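Long-range contacts in polycyclic ketone monooxygenase (Myceliophthora thermophila, PDB 5MQ6), which catalyses the FAD- and NADPH-dependent Baeyer-Villiger oxidation of ketones, especially bulky polycyclic ones, inserting one oxygen atom beside the carbonyl to give esters or lactones: residues A[80-85]-A[214-219]; A[183-188]-A[196-201]; A[369-374]-A[587-592]. One frame throughout, in Å; residues are numbered along the deposited sequence.

Interaction 1 of 3, residues A[80-85]-A[214-219]; sequences KFIILG and LQARYV. With FAD (flavin-adenine dinucleotide), chain B.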
# COMPACT_ATOMS: atom_id res chain seq x y z
N LYS A 80 -13.11 -1.44 24.51
CA LYS A 80 -12.43 -2.75 24.59
C LYS A 80 -11.32 -2.77 23.52
O LYS A 80 -10.18 -3.02 23.84
CB LYS A 80 -13.47 -3.86 24.40
CG LYS A 80 -12.97 -5.32 24.50
CD LYS A 80 -14.16 -6.25 24.40
CE LYS A 80 -13.71 -7.72 24.69
NZ LYS A 80 -14.86 -8.62 24.49
N PHE A 81 -11.69 -2.56 22.25
CA PHE A 81 -10.77 -2.50 21.12
C PHE A 81 -10.76 -1.06 20.52
O PHE A 81 -11.81 -0.47 20.23
CB PHE A 81 -11.22 -3.45 19.99
CG PHE A 81 -11.23 -4.88 20.38
CD1 PHE A 81 -10.07 -5.63 20.37
CD2 PHE A 81 -12.41 -5.49 20.84
CE1 PHE A 81 -10.07 -6.95 20.80
CE2 PHE A 81 -12.40 -6.82 21.29
CZ PHE A 81 -11.21 -7.54 21.29
N ILE A 82 -9.57 -0.54 20.32
CA ILE A 82 -9.37 0.56 19.38
C ILE A 82 -8.68 0.04 18.14
O ILE A 82 -7.61 -0.59 18.19
CB ILE A 82 -8.67 1.78 19.97
CG1 ILE A 82 -9.64 2.46 20.99
CG2 ILE A 82 -8.32 2.76 18.81
CD1 ILE A 82 -8.92 3.44 21.91
N ILE A 83 -9.32 0.32 17.02
CA ILE A 83 -8.76 0.06 15.69
C ILE A 83 -8.28 1.37 15.04
O ILE A 83 -9.08 2.29 14.90
CB ILE A 83 -9.82 -0.58 14.79
CG1 ILE A 83 -10.25 -1.94 15.40
CG2 ILE A 83 -9.28 -0.76 13.34
CD1 ILE A 83 -11.46 -2.57 14.73
N LEU A 84 -7.02 1.42 14.63
CA LEU A 84 -6.50 2.60 13.95
C LEU A 84 -6.59 2.30 12.49
O LEU A 84 -5.97 1.34 11.99
CB LEU A 84 -5.06 2.89 14.37
CG LEU A 84 -4.39 4.21 14.01
CD1 LEU A 84 -3.16 4.48 14.86
CD2 LEU A 84 -3.86 4.16 12.60
N GLY A 85 -7.44 3.07 11.82
CA GLY A 85 -7.73 2.88 10.44
C GLY A 85 -9.13 2.35 10.19
O GLY A 85 -9.50 1.34 10.76
N LEU A 214 -7.75 8.55 24.80
CA LEU A 214 -8.69 7.45 24.68
C LEU A 214 -8.01 6.23 25.16
O LEU A 214 -6.84 6.08 24.88
CB LEU A 214 -9.14 7.26 23.27
CG LEU A 214 -9.69 8.46 22.57
CD1 LEU A 214 -9.91 8.26 21.09
CD2 LEU A 214 -11.00 8.88 23.21
N GLN A 215 -8.73 5.39 25.90
CA GLN A 215 -8.15 4.17 26.40
C GLN A 215 -8.78 2.90 25.88
O GLN A 215 -9.94 2.88 25.53
CB GLN A 215 -8.15 4.17 27.90
CG GLN A 215 -7.25 5.27 28.50
CD GLN A 215 -7.18 5.16 30.00
OE1 GLN A 215 -8.18 5.30 30.71
NE2 GLN A 215 -6.00 4.86 30.48
N ALA A 216 -7.99 1.85 25.81
CA ALA A 216 -8.49 0.55 25.34
C ALA A 216 -7.75 -0.60 25.93
O ALA A 216 -6.57 -0.47 26.20
CB ALA A 216 -8.39 0.47 23.81
N ARG A 217 -8.36 -1.77 25.95
CA ARG A 217 -7.65 -3.01 26.40
C ARG A 217 -6.71 -3.50 25.32
O ARG A 217 -5.65 -3.94 25.60
CB ARG A 217 -8.70 -4.12 26.70
CG ARG A 217 -9.61 -3.72 27.87
CD ARG A 217 -10.57 -4.89 28.06
NE ARG A 217 -11.46 -4.70 29.13
CZ ARG A 217 -12.43 -5.51 29.47
NH1 ARG A 217 -12.60 -6.67 28.85
NH2 ARG A 217 -13.18 -5.18 30.51
N TYR A 218 -7.14 -3.41 24.07
CA TYR A 218 -6.39 -3.81 22.92
C TYR A 218 -6.31 -2.69 21.89
O TYR A 218 -7.36 -1.97 21.65
CB TYR A 218 -7.16 -4.94 22.26
CG TYR A 218 -7.14 -6.28 22.91
CD1 TYR A 218 -6.10 -7.21 22.68
CD2 TYR A 218 -8.21 -6.71 23.71
CE1 TYR A 218 -6.14 -8.50 23.19
CE2 TYR A 218 -8.22 -7.99 24.23
CZ TYR A 218 -7.22 -8.87 23.97
OH TYR A 218 -7.35 -10.12 24.57
N VAL A 219 -5.16 -2.60 21.24
CA VAL A 219 -5.03 -1.70 20.09
C VAL A 219 -4.65 -2.51 18.88
O VAL A 219 -3.72 -3.22 18.89
CB VAL A 219 -3.99 -0.59 20.32
CG1 VAL A 219 -3.70 0.24 19.04
CG2 VAL A 219 -4.41 0.30 21.48
PA FAD B . -5.57 2.31 4.23
O1A FAD B . -4.35 3.11 3.91
O2A FAD B . -6.63 2.04 3.17
O5B FAD B . -6.30 3.01 5.47
C5B FAD B . -5.57 3.38 6.59
C4B FAD B . -6.15 4.67 7.13
O4B FAD B . -5.52 4.91 8.40
C3B FAD B . -5.91 5.92 6.28
O3B FAD B . -7.09 6.68 6.20
C2B FAD B . -4.86 6.68 7.04
O2B FAD B . -4.94 8.07 6.85
C1B FAD B . -5.18 6.27 8.47
N9A FAD B . -4.08 6.48 9.37
C8A FAD B . -2.80 6.03 9.22
N7A FAD B . -2.08 6.47 10.25
C5A FAD B . -2.85 7.21 11.07
C6A FAD B . -2.63 7.92 12.35
N6A FAD B . -1.48 8.00 12.99
N1A FAD B . -3.71 8.46 12.84
C2A FAD B . -4.92 8.43 12.22
N3A FAD B . -5.22 7.84 11.08
C4A FAD B . -4.16 7.23 10.46
N1 FAD B . -3.76 -2.49 -3.33
C2 FAD B . -4.23 -3.62 -3.96
O2 FAD B . -4.04 -4.73 -3.47
N3 FAD B . -4.89 -3.54 -5.12
C4 FAD B . -5.11 -2.34 -5.68
O4 FAD B . -5.73 -2.32 -6.73
C4X FAD B . -4.65 -1.06 -5.09
N5 FAD B . -4.83 0.18 -5.65
C5X FAD B . -4.34 1.26 -4.99
C6 FAD B . -4.50 2.61 -5.56
C7 FAD B . -3.94 3.72 -4.77
C7M FAD B . -4.05 5.15 -5.25
C8 FAD B . -3.22 3.51 -3.48
C8M FAD B . -2.64 4.64 -2.64
C9 FAD B . -3.08 2.23 -2.98
C9A FAD B . -3.61 1.11 -3.68
N10 FAD B . -3.41 -0.17 -3.14
C10 FAD B . -3.95 -1.27 -3.82
C1' FAD B . -2.77 -0.39 -1.82
C2' FAD B . -3.88 -0.06 -0.74
O2' FAD B . -3.34 0.87 0.21
C3' FAD B . -4.48 -1.32 -0.01
O3' FAD B . -5.07 -2.19 -0.99
C4' FAD B . -5.63 -1.08 0.99
O4' FAD B . -6.65 -0.08 0.55
C5' FAD B . -5.06 -0.71 2.37
O5' FAD B . -6.13 -0.90 3.34
P FAD B . -5.70 -0.48 4.85
O1P FAD B . -7.07 -0.28 5.60
O2P FAD B . -4.63 -1.49 5.28
O3P FAD B . -4.87 0.94 4.69

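Interaction 2 of 3, residues A[183-188]-A[196-201]; sequences VKTIRW and SLEVTE. With FAD (flavin-adenine dinucleotide), chain B.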
# COMPACT_ATOMS: atom_id res chain seq x y z
N VAL A 183 -3.85 10.13 15.36
CA VAL A 183 -3.25 9.49 16.54
C VAL A 183 -1.80 9.83 16.54
O VAL A 183 -1.14 9.67 15.52
CB VAL A 183 -3.43 7.94 16.52
CG1 VAL A 183 -2.87 7.34 17.79
CG2 VAL A 183 -4.90 7.56 16.34
N LYS A 184 -1.27 10.25 17.69
CA LYS A 184 0.18 10.63 17.81
C LYS A 184 1.00 9.69 18.66
O LYS A 184 2.16 9.45 18.36
CB LYS A 184 0.31 12.06 18.42
CG LYS A 184 -0.21 13.13 17.50
CD LYS A 184 -1.19 14.10 18.11
CE LYS A 184 -0.54 15.27 18.85
NZ LYS A 184 -1.38 15.84 20.03
N THR A 185 0.40 9.14 19.71
CA THR A 185 1.07 8.37 20.72
C THR A 185 0.17 7.27 21.17
O THR A 185 -1.03 7.49 21.34
CB THR A 185 1.37 9.29 21.90
OG1 THR A 185 2.26 10.28 21.42
CG2 THR A 185 2.12 8.65 22.89
N ILE A 186 0.74 6.10 21.41
CA ILE A 186 0.03 4.96 21.98
C ILE A 186 0.93 4.49 23.12
O ILE A 186 2.10 4.11 22.93
CB ILE A 186 -0.12 3.94 20.87
CG1 ILE A 186 -0.86 4.56 19.67
CG2 ILE A 186 -0.78 2.68 21.37
CD1 ILE A 186 -0.95 3.61 18.51
N ARG A 187 0.40 4.53 24.34
CA ARG A 187 1.21 4.31 25.50
C ARG A 187 0.54 3.32 26.43
O ARG A 187 -0.59 3.55 26.85
CB ARG A 187 1.36 5.66 26.21
CG ARG A 187 2.24 5.62 27.44
CD ARG A 187 2.48 7.04 28.11
NE ARG A 187 3.13 7.95 27.13
CZ ARG A 187 4.44 8.04 26.92
NH1 ARG A 187 5.35 7.32 27.60
NH2 ARG A 187 4.85 8.86 26.00
N TRP A 188 1.25 2.26 26.80
CA TRP A 188 0.75 1.26 27.73
C TRP A 188 0.94 1.79 29.16
O TRP A 188 2.02 2.30 29.50
CB TRP A 188 1.58 -0.00 27.64
CG TRP A 188 1.20 -1.12 28.63
CD1 TRP A 188 1.92 -1.58 29.63
CD2 TRP A 188 -0.00 -1.89 28.62
NE1 TRP A 188 1.28 -2.60 30.28
CE2 TRP A 188 0.07 -2.80 29.69
CE3 TRP A 188 -1.13 -1.90 27.82
CZ2 TRP A 188 -0.91 -3.70 29.97
CZ3 TRP A 188 -2.16 -2.80 28.12
CH2 TRP A 188 -2.04 -3.68 29.14
N SER A 196 -3.32 3.94 26.31
CA SER A 196 -3.82 5.28 26.12
C SER A 196 -3.34 5.81 24.76
O SER A 196 -2.15 5.75 24.45
CB SER A 196 -3.22 6.18 27.15
OG SER A 196 -3.78 5.91 28.43
N LEU A 197 -4.27 6.33 23.99
CA LEU A 197 -3.96 6.99 22.76
C LEU A 197 -4.13 8.50 22.91
O LEU A 197 -5.15 8.92 23.43
CB LEU A 197 -4.88 6.49 21.68
CG LEU A 197 -4.62 5.10 21.07
CD1 LEU A 197 -4.92 3.99 22.05
CD2 LEU A 197 -5.40 4.95 19.77
N GLU A 198 -3.14 9.26 22.43
CA GLU A 198 -3.27 10.69 22.26
C GLU A 198 -3.65 10.99 20.86
O GLU A 198 -2.87 10.69 19.95
CB GLU A 198 -1.96 11.41 22.45
CG GLU A 198 -1.47 11.36 23.83
CD GLU A 198 -0.07 11.94 23.97
OE1 GLU A 198 0.53 12.53 22.96
OE2 GLU A 198 0.43 11.81 25.12
N VAL A 199 -4.76 11.70 20.72
CA VAL A 199 -5.45 11.89 19.48
C VAL A 199 -5.83 13.38 19.35
O VAL A 199 -6.29 14.02 20.33
CB VAL A 199 -6.73 11.05 19.49
CG1 VAL A 199 -7.51 11.38 18.30
CG2 VAL A 199 -6.46 9.53 19.57
N THR A 200 -5.69 13.92 18.16
CA THR A 200 -6.17 15.29 17.82
C THR A 200 -7.24 15.21 16.77
O THR A 200 -6.97 14.73 15.66
CB THR A 200 -5.03 16.14 17.24
OG1 THR A 200 -3.99 16.15 18.17
CG2 THR A 200 -5.44 17.60 17.09
N GLU A 201 -8.45 15.63 17.12
CA GLU A 201 -9.58 15.63 16.20
C GLU A 201 -9.79 17.02 15.60
O GLU A 201 -10.17 17.96 16.33
CB GLU A 201 -10.84 15.19 16.93
CG GLU A 201 -12.10 15.16 16.13
CD GLU A 201 -13.42 15.30 16.88
OE1 GLU A 201 -13.39 15.58 18.07
OE2 GLU A 201 -14.51 15.11 16.22
PA FAD B . -5.57 2.31 4.23
O1A FAD B . -4.35 3.11 3.91
O2A FAD B . -6.63 2.04 3.17
O5B FAD B . -6.30 3.01 5.47
C5B FAD B . -5.57 3.38 6.59
C4B FAD B . -6.15 4.67 7.13
O4B FAD B . -5.52 4.91 8.40
C3B FAD B . -5.91 5.92 6.28
O3B FAD B . -7.09 6.68 6.20
C2B FAD B . -4.86 6.68 7.04
O2B FAD B . -4.94 8.07 6.85
C1B FAD B . -5.18 6.27 8.47
N9A FAD B . -4.08 6.48 9.37
C8A FAD B . -2.80 6.03 9.22
N7A FAD B . -2.08 6.47 10.25
C5A FAD B . -2.85 7.21 11.07
C6A FAD B . -2.63 7.92 12.35
N6A FAD B . -1.48 8.00 12.99
N1A FAD B . -3.71 8.46 12.84
C2A FAD B . -4.92 8.43 12.22
N3A FAD B . -5.22 7.84 11.08
C4A FAD B . -4.16 7.23 10.46
N1 FAD B . -3.76 -2.49 -3.33
C2 FAD B . -4.23 -3.62 -3.96
O2 FAD B . -4.04 -4.73 -3.47
N3 FAD B . -4.89 -3.54 -5.12
C4 FAD B . -5.11 -2.34 -5.68
O4 FAD B . -5.73 -2.32 -6.73
C4X FAD B . -4.65 -1.06 -5.09
N5 FAD B . -4.83 0.18 -5.65
C5X FAD B . -4.34 1.26 -4.99
C6 FAD B . -4.50 2.61 -5.56
C7 FAD B . -3.94 3.72 -4.77
C7M FAD B . -4.05 5.15 -5.25
C8 FAD B . -3.22 3.51 -3.48
C8M FAD B . -2.64 4.64 -2.64
C9 FAD B . -3.08 2.23 -2.98
C9A FAD B . -3.61 1.11 -3.68
N10 FAD B . -3.41 -0.17 -3.14
C10 FAD B . -3.95 -1.27 -3.82
C1' FAD B . -2.77 -0.39 -1.82
C2' FAD B . -3.88 -0.06 -0.74
O2' FAD B . -3.34 0.87 0.21
C3' FAD B . -4.48 -1.32 -0.01
O3' FAD B . -5.07 -2.19 -0.99
C4' FAD B . -5.63 -1.08 0.99
O4' FAD B . -6.65 -0.08 0.55
C5' FAD B . -5.06 -0.71 2.37
O5' FAD B . -6.13 -0.90 3.34
P FAD B . -5.70 -0.48 4.85
O1P FAD B . -7.07 -0.28 5.60
O2P FAD B . -4.63 -1.49 5.28
O3P FAD B . -4.87 0.94 4.69

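Interaction 3 of 3, residues A[369-374]-A[587-592]; sequences PRHGIV and AGWFAS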
# COMPACT_ATOMS: atom_id res chain seq x y z
N PRO A 369 6.69 -20.93 -3.27
CA PRO A 369 6.92 -22.18 -2.53
C PRO A 369 7.59 -23.28 -3.33
O PRO A 369 7.64 -24.44 -2.88
CB PRO A 369 5.51 -22.66 -2.20
CG PRO A 369 4.66 -22.17 -3.36
CD PRO A 369 5.31 -20.86 -3.77
N ARG A 370 8.04 -22.99 -4.53
CA ARG A 370 8.35 -24.09 -5.42
C ARG A 370 9.82 -24.32 -5.57
O ARG A 370 10.19 -25.28 -6.23
CB ARG A 370 7.79 -23.74 -6.77
CG ARG A 370 7.56 -24.91 -7.65
CD ARG A 370 7.83 -24.49 -9.04
NE ARG A 370 6.63 -24.06 -9.70
CZ ARG A 370 6.63 -23.37 -10.84
NH1 ARG A 370 7.78 -22.96 -11.41
NH2 ARG A 370 5.44 -23.06 -11.41
N HIS A 371 10.66 -23.43 -5.07
CA HIS A 371 12.05 -23.51 -5.41
C HIS A 371 12.94 -23.66 -4.22
O HIS A 371 14.11 -23.43 -4.36
CB HIS A 371 12.50 -22.28 -6.22
CG HIS A 371 11.74 -22.08 -7.47
ND1 HIS A 371 12.06 -22.72 -8.65
CD2 HIS A 371 10.62 -21.37 -7.73
CE1 HIS A 371 11.21 -22.38 -9.58
NE2 HIS A 371 10.31 -21.57 -9.05
N GLY A 372 12.45 -24.04 -3.06
CA GLY A 372 13.30 -24.16 -1.85
C GLY A 372 13.66 -22.80 -1.25
O GLY A 372 13.04 -21.81 -1.57
N ILE A 373 14.69 -22.79 -0.41
CA ILE A 373 15.21 -21.63 0.25
C ILE A 373 16.57 -21.37 -0.32
O ILE A 373 17.32 -22.30 -0.57
CB ILE A 373 15.27 -21.89 1.77
CG1 ILE A 373 13.83 -21.80 2.33
CG2 ILE A 373 16.20 -20.90 2.47
CD1 ILE A 373 13.53 -22.61 3.57
N VAL A 374 16.90 -20.12 -0.53
CA VAL A 374 18.13 -19.81 -1.18
C VAL A 374 19.22 -19.88 -0.14
O VAL A 374 19.11 -19.23 0.84
CB VAL A 374 18.07 -18.44 -1.86
CG1 VAL A 374 19.45 -18.02 -2.36
CG2 VAL A 374 17.09 -18.50 -3.02
N ALA A 587 16.47 -14.58 3.86
CA ALA A 587 16.96 -13.30 3.33
C ALA A 587 17.61 -13.43 1.94
O ALA A 587 17.50 -12.53 1.11
CB ALA A 587 17.90 -12.64 4.34
N GLY A 588 18.23 -14.56 1.69
CA GLY A 588 18.85 -14.84 0.38
C GLY A 588 17.88 -14.70 -0.78
O GLY A 588 18.26 -14.21 -1.82
N TRP A 589 16.62 -15.07 -0.59
CA TRP A 589 15.61 -14.83 -1.62
C TRP A 589 15.64 -13.38 -2.11
O TRP A 589 15.58 -13.11 -3.30
CB TRP A 589 14.19 -15.21 -1.16
CG TRP A 589 13.27 -15.27 -2.29
CD1 TRP A 589 12.60 -14.23 -2.84
CD2 TRP A 589 12.95 -16.42 -3.06
NE1 TRP A 589 11.85 -14.67 -3.93
CE2 TRP A 589 12.06 -16.00 -4.09
CE3 TRP A 589 13.33 -17.77 -2.99
CZ2 TRP A 589 11.55 -16.88 -5.06
CZ3 TRP A 589 12.83 -18.65 -3.93
CH2 TRP A 589 11.96 -18.19 -4.98
N PHE A 590 15.81 -12.45 -1.18
CA PHE A 590 15.64 -11.03 -1.50
C PHE A 590 16.88 -10.29 -2.01
O PHE A 590 16.83 -9.09 -2.31
CB PHE A 590 14.87 -10.34 -0.40
CG PHE A 590 13.55 -11.03 -0.08
CD1 PHE A 590 12.41 -10.78 -0.84
CD2 PHE A 590 13.46 -11.97 0.92
CE1 PHE A 590 11.22 -11.47 -0.62
CE2 PHE A 590 12.24 -12.63 1.20
CZ PHE A 590 11.09 -12.37 0.42
N ALA A 591 17.95 -11.05 -2.24
CA ALA A 591 19.03 -10.56 -3.14
C ALA A 591 18.51 -10.16 -4.51
O ALA A 591 19.12 -9.33 -5.20
CB ALA A 591 20.07 -11.63 -3.32
N SER A 592 17.37 -10.76 -4.90
CA SER A 592 16.62 -10.30 -6.05
C SER A 592 16.48 -8.79 -6.16
O SER A 592 16.38 -8.26 -7.23
CB SER A 592 15.24 -10.91 -6.07
OG SER A 592 14.45 -10.38 -5.01

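Interaction 1 of 3, residues A[80-85]-A[214-219]
The rings of Phe-81 and Tyr-218 run alongside each other, their planes only 17° apart but offset so that little of one ring covers the other. Phe-81 CE1 comes 3.5 Å from Tyr-218 CD2, and Phe-81 CD1 rests on Tyr-218 CB. Near the plane of the tyrosine ring, at its edge, stands the carbonyl oxygen of Lys-80. That oxygen takes the amide of Tyr-218 (N to O 3.1 Å) and, weakly, that of Arg-217; the amide of Ile-82 returns a straighter bond to Tyr-218 O, 2.9 Å long at 169°. These bonds are those of a parallel pairing. On the other side of the sheet Ile-82 holds CG1 beside its backbone N and continues extended (chi2 165°), which brings CD1 to 3.6 Å from Ala-216 CB, just before the chain bends at Arg-217. Tyr-218 OH is held by Glu-560 and Lys-80 NZ by Leu-102 O. Strand 78-84 thus pairs with 218-221 in the sheet of the FAD-binding Rossmann-type domain and leads into Gly-85, at the cofactor's adenosine ribose. Helix 88-99 packs on Phe-81 through Leu-97, while Leu-197 of strand 194-201 covers Ile-82 and Val-219.

Interaction 2 of 3, residues A[183-188]-A[196-201]
Thr-185 and Glu-198 lie side by side on one face of a two-stranded antiparallel pairing, their side chains pointing the same way. With CG anti to its carbonyl carbon (chi1 -67°) and the chain extended beyond it, Glu-198 runs past Thr-185 until OE1 is 3.2 Å from Thr-185 OG1, at best a weak hydrogen bond, since the hydroxyl may turn its proton to another acceptor. Lys-184 crosses Thr-200 obliquely: its chain bends at chi2 and chi3, and NZ donates to Thr-200 OG1 at 3.2 Å. Glu-211 grips both ends of this pair, forming a salt bridge to Lys-184 NZ and a hydrogen bond to Thr-200 OG1, so the ammonium group is probably steadied by a carboxylate as well as a hydroxyl.

The opposite face is apolar. Ile-186 and Leu-197 run alongside each other, with CG1 of the isoleucine 4.0 Å from CG of the leucine. Val-183 meets both Leu-197 and Val-199 at an angle, sending CG1 to Leu-197 CD2 and CG2 to Val-199 CG2, the latter at 4.1 Å.

Main-chain bonds hold these side chains in step. Arg-187 and Ser-196 exchange two of them, and Glu-198 N donates to Thr-185 O. Glu-198 O receives Lys-184 N at 2.8 Å and 172°. Between Val-183 and Thr-185 the register slips by one residue, a beta bulge, and Thr-185 N is left buried without a partner.

At the bulged end Val-183 binds the adenine of FAD by its backbone: its N donates to N1A of FAD at 3.0 Å, while N6A of FAD donates to Val-183 O at 3.1 Å. This two-point recognition of the adenine edge, made by one residue of a beta hairpin, belongs to the cofactor site of the FAD-binding domain.

Interaction 3 of 3, residues A[369-374]-A[587-592]
Val-374 and Trp-589 make the main apolar contact between an irregular loop and a helically turned segment, their side chains crossing at about a right angle. Val-374 CG2, anti to its own carbonyl carbon, reaches Trp-589 CE3 at 3.8 Å, approaching the indole obliquely. In Trp-589, CG stands anti to the backbone N (chi1 -166°), and chi2 of -85° turns the ring so that its benzo half faces residues 371-374. The other branch of the valine, CG1, settles against the main chain, 4.0 Å from Gly-588 C, while Val-374 CB lies 3.9 Å from that same carbon. Gly-588, without a side chain, lets Val-374 pack directly on the main chain.

Farther along the indole two more contacts follow, that of His-371 the longer. His-371 CB stands at the ring edge, near its plane, 4.3 Å from Trp-589 CH2. Gly-372 O comes obliquely to Trp-589 CZ3, at 3.9 Å.

The polar groups find their partners in other parts of the chain. Trp-589 NE1 donates to Ser-363 O, which anchors the pyrrole side of the indole, and its ring also meets that of His-384 with planes at about 60°. His-371 NE2 is hydrogen-bonded to Asp-342, and Gly-372 O accepts from Gln-628. Within residues 587-592, Phe-590 N bonds to Ala-587 O at 2.8 Å, helping to fix the turn that carries the tryptophan.

Helix 378-406 backs the contact, with Ile-381 and His-384 both touching Val-374. With their polar groups bonded to other residues, the two segments meet by van der Waals contact alone, over a modest 214 Å² of buried surface near the protein exterior, and the position of each is probably set in part by those outside bonds.

Overall arrangement
Interactions 1 and 2 share one mixed sheet of the FAD-binding domain, their centres about 10 Å apart. The hairpin of interaction 2 falls within the chain between the two halves of interaction 1, and strand 194-201 lies next to 210-216, where Leu-197 N probably bonds to Leu-214 O. Both contacts touch FAD: residues 80-85 lead to its adenosine ribose and residues 183-188 hold its adenine, so together they form part of the adenosine end of the site. Interaction 3 comes later in the chain and joins two loops bordering helix 378-406. Its centre lies about 37 Å from that of interaction 1 and about 39 Å from that of interaction 2, a separate surface contact with no part in that site.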